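Local coordinates for protein cyclopropane mycolic acid synthase 1 (Mycobacterium tuberculosis, PDB 1KPH) that makes cyclopropane rings in mycolic acids by transferring a methylene group from S-adenosyl-L-methionine to a double bond at the distal position, at residues A100-V103 and Q104-A108; K247-A250 and I251-S255. All coordinates share one frame; numbering follows the deposited sequence.

Contact 1: residues A100-V103 and Q104-A108; sequences ANHV and QQLVA
His102 and Leu106 meet one turn apart on the helix. Val103 and Val107, the neighbouring pair, have the same i to i+4 spacing. In the first pair the imidazole touches Leu106 through one atom: His102 CD2 lies 4.2 Å from Leu106 CD1. The methyl approaches the ring at a slant. In His102, CG is anti to the backbone N (chi1 -179°) and beside the carbonyl carbon, and from there the CD2 corner of the ring is turned to Leu106. The same ring makes an edge-to-face contact with Trp75. Leu106 is placed differently. Its CG sits beside its own backbone N, and CD1 reaches back over the preceding turn to within 4.1 Å of Val103 CA. Between the valines the touch is looser, with Val103 CG1 4.4 Å from Val107 CG2. The same methyl of Val107 also packs against the backbone, with CG2 3.4 Å from Val103 O.

The polar part is backbone bonding, mostly of the alpha-helical i to i+4 kind. Val107 N to Val103 O is short and nearly straight, at 2.9 Å and 168°. Leu106 N to His102 O is longer, at 3.2 Å. Gln104 N bonds Ala100 O, and Gln105 N bonds Asn101 O, both more bent. Gln105 N also makes a weak i to i+3 bond to His102 O, so its hydrogen is shared between two carbonyls.

The helix belongs to the beta-alpha-beta unit of strand 89-93, helix 97-109 and strand 116-119. Val103 is buried, and its side chain touches Val118 of strand 116-119 and Met79 of helix 77-86. Leu106 rests on Met80 of that helix.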
loop_
_atom_site.group_PDB
_atom_site.type_symbol
_atom_site.label_atom_id
_atom_site.label_comp_id
_atom_site.label_asym_id
_atom_site.label_seq_id
_atom_site.Cartn_x
_atom_site.Cartn_y
_atom_site.Cartn_z
ATOM N N ALA A 100 -10.353 9.966 -2.733
ATOM C CA ALA A 100 -11.567 10.090 -1.941
ATOM C C ALA A 100 -12.758 10.299 -2.872
ATOM O O ALA A 100 -13.814 9.695 -2.682
ATOM C CB ALA A 100 -11.448 11.258 -0.976
ATOM N N ASN A 101 -12.580 11.149 -3.880
ATOM C CA ASN A 101 -13.642 11.434 -4.840
ATOM C C ASN A 101 -13.960 10.215 -5.702
ATOM O O ASN A 101 -15.128 9.884 -5.918
ATOM C CB ASN A 101 -13.249 12.611 -5.738
ATOM C CG ASN A 101 -13.201 13.928 -4.986
ATOM O OD1 ASN A 101 -12.807 14.957 -5.539
ATOM N ND2 ASN A 101 -13.602 13.903 -3.717
ATOM N N HIS A 102 -12.919 9.549 -6.194
ATOM C CA HIS A 102 -13.095 8.365 -7.028
ATOM C C HIS A 102 -13.861 7.268 -6.286
ATOM O O HIS A 102 -14.844 6.726 -6.794
ATOM C CB HIS A 102 -11.732 7.820 -7.462
ATOM C CG HIS A 102 -11.821 6.610 -8.337
ATOM N ND1 HIS A 102 -12.142 6.682 -9.675
ATOM C CD2 HIS A 102 -11.666 5.295 -8.057
ATOM C CE1 HIS A 102 -12.179 5.463 -10.183
ATOM N NE2 HIS A 102 -11.895 4.603 -9.220
ATOM N N VAL A 103 -13.406 6.942 -5.083
ATOM C CA VAL A 103 -14.057 5.910 -4.287
ATOM C C VAL A 103 -15.467 6.340 -3.890
ATOM O O VAL A 103 -16.360 5.503 -3.736
ATOM C CB VAL A 103 -13.236 5.591 -3.018
ATOM C CG1 VAL A 103 -13.942 4.537 -2.189
ATOM C CG2 VAL A 103 -11.854 5.098 -3.414
ATOM N N GLN A 104 -15.668 7.645 -3.725
ATOM C CA GLN A 104 -16.983 8.156 -3.360
ATOM C C GLN A 104 -17.982 7.839 -4.470
ATOM O O GLN A 104 -19.167 7.636 -4.205
ATOM C CB GLN A 104 -16.932 9.667 -3.114
ATOM C CG GLN A 104 -18.290 10.277 -2.791
ATOM C CD GLN A 104 -18.968 9.605 -1.608
ATOM O OE1 GLN A 104 -18.440 9.597 -0.494
ATOM N NE2 GLN A 104 -20.147 9.034 -1.846
ATOM N N GLN A 105 -17.509 7.796 -5.712
ATOM C CA GLN A 105 -18.396 7.475 -6.825
ATOM C C GLN A 105 -18.681 5.980 -6.860
ATOM O O GLN A 105 -19.800 5.562 -7.165
ATOM C CB GLN A 105 -17.799 7.936 -8.153
ATOM C CG GLN A 105 -17.953 9.433 -8.382
ATOM C CD GLN A 105 -19.401 9.884 -8.263
ATOM O OE1 GLN A 105 -20.263 9.474 -9.049
ATOM N NE2 GLN A 105 -19.678 10.724 -7.270
ATOM N N LEU A 106 -17.671 5.175 -6.545
ATOM C CA LEU A 106 -17.854 3.727 -6.516
ATOM C C LEU A 106 -18.949 3.424 -5.488
ATOM O O LEU A 106 -19.867 2.648 -5.751
ATOM C CB LEU A 106 -16.551 3.026 -6.117
ATOM C CG LEU A 106 -15.344 3.143 -7.055
ATOM C CD1 LEU A 106 -14.171 2.374 -6.455
ATOM C CD2 LEU A 106 -15.684 2.589 -8.439
ATOM N N VAL A 107 -18.840 4.048 -4.317
ATOM C CA VAL A 107 -19.816 3.868 -3.252
ATOM C C VAL A 107 -21.202 4.314 -3.713
ATOM O O VAL A 107 -22.183 3.589 -3.560
ATOM C CB VAL A 107 -19.430 4.686 -1.992
ATOM C CG1 VAL A 107 -20.613 4.764 -1.032
ATOM C CG2 VAL A 107 -18.238 4.038 -1.299
ATOM N N ALA A 108 -21.271 5.513 -4.278
ATOM C CA ALA A 108 -22.533 6.071 -4.751
ATOM C C ALA A 108 -23.212 5.216 -5.820
ATOM O O ALA A 108 -24.436 5.133 -5.867
ATOM C CB ALA A 108 -22.304 7.480 -5.283
#

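Contact 2: residues K247-A250 and I251-S255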
loop_
_atom_site.group_PDB
_atom_site.type_symbol
_atom_site.label_atom_id
_atom_site.label_comp_id
_atom_site.label_asym_id
_atom_site.label_seq_id
_atom_site.Cartn_x
_atom_site.Cartn_y
_atom_site.Cartn_z
ATOM N N LYS A 247 3.787 6.626 -23.134
ATOM C CA LYS A 247 4.628 7.819 -23.040
ATOM C C LYS A 247 4.002 9.076 -23.634
ATOM O O LYS A 247 3.940 10.115 -22.976
ATOM C CB LYS A 247 5.974 7.554 -23.715
ATOM C CG LYS A 247 6.908 8.751 -23.771
ATOM C CD LYS A 247 8.220 8.351 -24.426
ATOM C CE LYS A 247 9.112 9.547 -24.691
ATOM N NZ LYS A 247 10.339 9.137 -25.434
ATOM N N GLY A 248 3.554 8.986 -24.882
ATOM C CA GLY A 248 2.946 10.137 -25.524
ATOM C C GLY A 248 1.775 10.658 -24.722
ATOM O O GLY A 248 1.557 11.867 -24.615
ATOM N N GLN A 249 1.018 9.736 -24.142
ATOM C CA GLN A 249 -0.139 10.106 -23.344
ATOM C C GLN A 249 0.303 10.721 -22.016
ATOM O O GLN A 249 -0.327 11.648 -21.512
ATOM C CB GLN A 249 -1.001 8.872 -23.082
ATOM C CG GLN A 249 -2.438 9.190 -22.722
ATOM C CD GLN A 249 -3.122 10.009 -23.798
ATOM O OE1 GLN A 249 -3.049 9.680 -24.983
ATOM N NE2 GLN A 249 -3.796 11.075 -23.392
ATOM N N ALA A 250 1.394 10.202 -21.461
ATOM C CA ALA A 250 1.924 10.683 -20.187
ATOM C C ALA A 250 2.345 12.153 -20.235
ATOM O O ALA A 250 2.092 12.917 -19.299
ATOM C CB ALA A 250 3.109 9.816 -19.764
ATOM N N ILE A 251 2.992 12.543 -21.327
ATOM C CA ILE A 251 3.452 13.917 -21.492
ATOM C C ILE A 251 2.283 14.884 -21.672
ATOM O O ILE A 251 2.269 15.968 -21.088
ATOM C CB ILE A 251 4.400 14.029 -22.696
ATOM C CG1 ILE A 251 5.636 13.158 -22.450
ATOM C CG2 ILE A 251 4.798 15.480 -22.916
ATOM C CD1 ILE A 251 6.575 13.052 -23.634
ATOM N N ALA A 252 1.301 14.482 -22.473
ATOM C CA ALA A 252 0.128 15.310 -22.725
ATOM C C ALA A 252 -0.568 15.692 -21.420
ATOM O O ALA A 252 -0.766 16.875 -21.136
ATOM C CB ALA A 252 -0.841 14.573 -23.638
ATOM N N LEU A 253 -0.928 14.688 -20.625
ATOM C CA LEU A 253 -1.603 14.921 -19.351
ATOM C C LEU A 253 -0.742 15.695 -18.361
ATOM O O LEU A 253 -1.259 16.479 -17.565
ATOM C CB LEU A 253 -2.028 13.592 -18.717
ATOM C CG LEU A 253 -3.267 12.897 -19.294
ATOM C CD1 LEU A 253 -4.489 13.780 -19.087
ATOM C CD2 LEU A 253 -3.064 12.607 -20.768
ATOM N N GLN A 254 0.566 15.466 -18.410
ATOM C CA GLN A 254 1.497 16.144 -17.512
ATOM C C GLN A 254 2.601 16.813 -18.320
ATOM O O GLN A 254 2.359 17.778 -19.042
ATOM C CB GLN A 254 2.112 15.141 -16.531
ATOM C CG GLN A 254 1.127 14.524 -15.546
ATOM C CD GLN A 254 0.666 15.503 -14.483
ATOM O OE1 GLN A 254 1.481 16.094 -13.774
ATOM N NE2 GLN A 254 -0.647 15.675 -14.362
ATOM N N SER A 255 3.815 16.288 -18.191
ATOM C CA SER A 255 4.977 16.806 -18.905
ATOM C C SER A 255 5.992 15.677 -19.028
ATOM O O SER A 255 5.950 14.719 -18.257
ATOM C CB SER A 255 5.597 17.976 -18.137
ATOM O OG SER A 255 5.978 17.586 -16.829
#
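The carboxamide of Gln249 is the flat side-chain group that meets the next turn, and Leu253 comes to it from the nitrogen side. Leu253 CD2 lies 3.1 Å from Gln249 NE2. It is 4.0 Å from Gln249 CD, so the methyl sits beside the nitrogen rather than over the middle of the amide. In Gln249 a bend at chi2 (58°) brings NE2 round to Leu253 CD2. The same methyl is modelled only 3.0 Å from Gln249 O. Both approaches are very short for a carbon, so the exact position of the methyl is doubtful.

On another side of the turn, Lys247 CG touches Ile251 CD1 at 4.3 Å.

Four backbone bonds join the turns. Leu253 N to Gln249 O is straight, at 179°. Ile251 N bonds Lys247 O at 3.1 Å, Ala252 N bonds Gly248 O weakly, and Gln254 N bonds Ala250 O in the last of the series.

Ala250 is buried against Phe22 of helix 20-23 and Tyr259 of helix 256-275. Gln254 leaves helical geometry. Ser255 is then the N-cap of helix 256-275, with OG making a weak bond to Val258 N. This is a junction between two consecutive helices: a short helix ends, the chain turns, and a serine caps the next.

Overall arrangement
Contact 1 and contact 2 are separate surface turns of one chain. Their centres are 25 Å apart and their nearest atoms about 14 Å, so they do not touch. Contact 1 is the nearer to the cofactor pocket: the side chain of Val103 is about 8 Å from the bound S-adenosyl-L-homocysteine, and about 14 Å from the didecyl-dimethyl-ammonium. From contact 2, the Gln254 side chain is about 8 Å from that of Asn98. Asn98 lies on the same helix as contact 1 and, by similarity, belongs to the S-adenosyl-L-methionine site. In contact 1 the Ala100 side chain is about 4 Å from that of Thr94, another such residue.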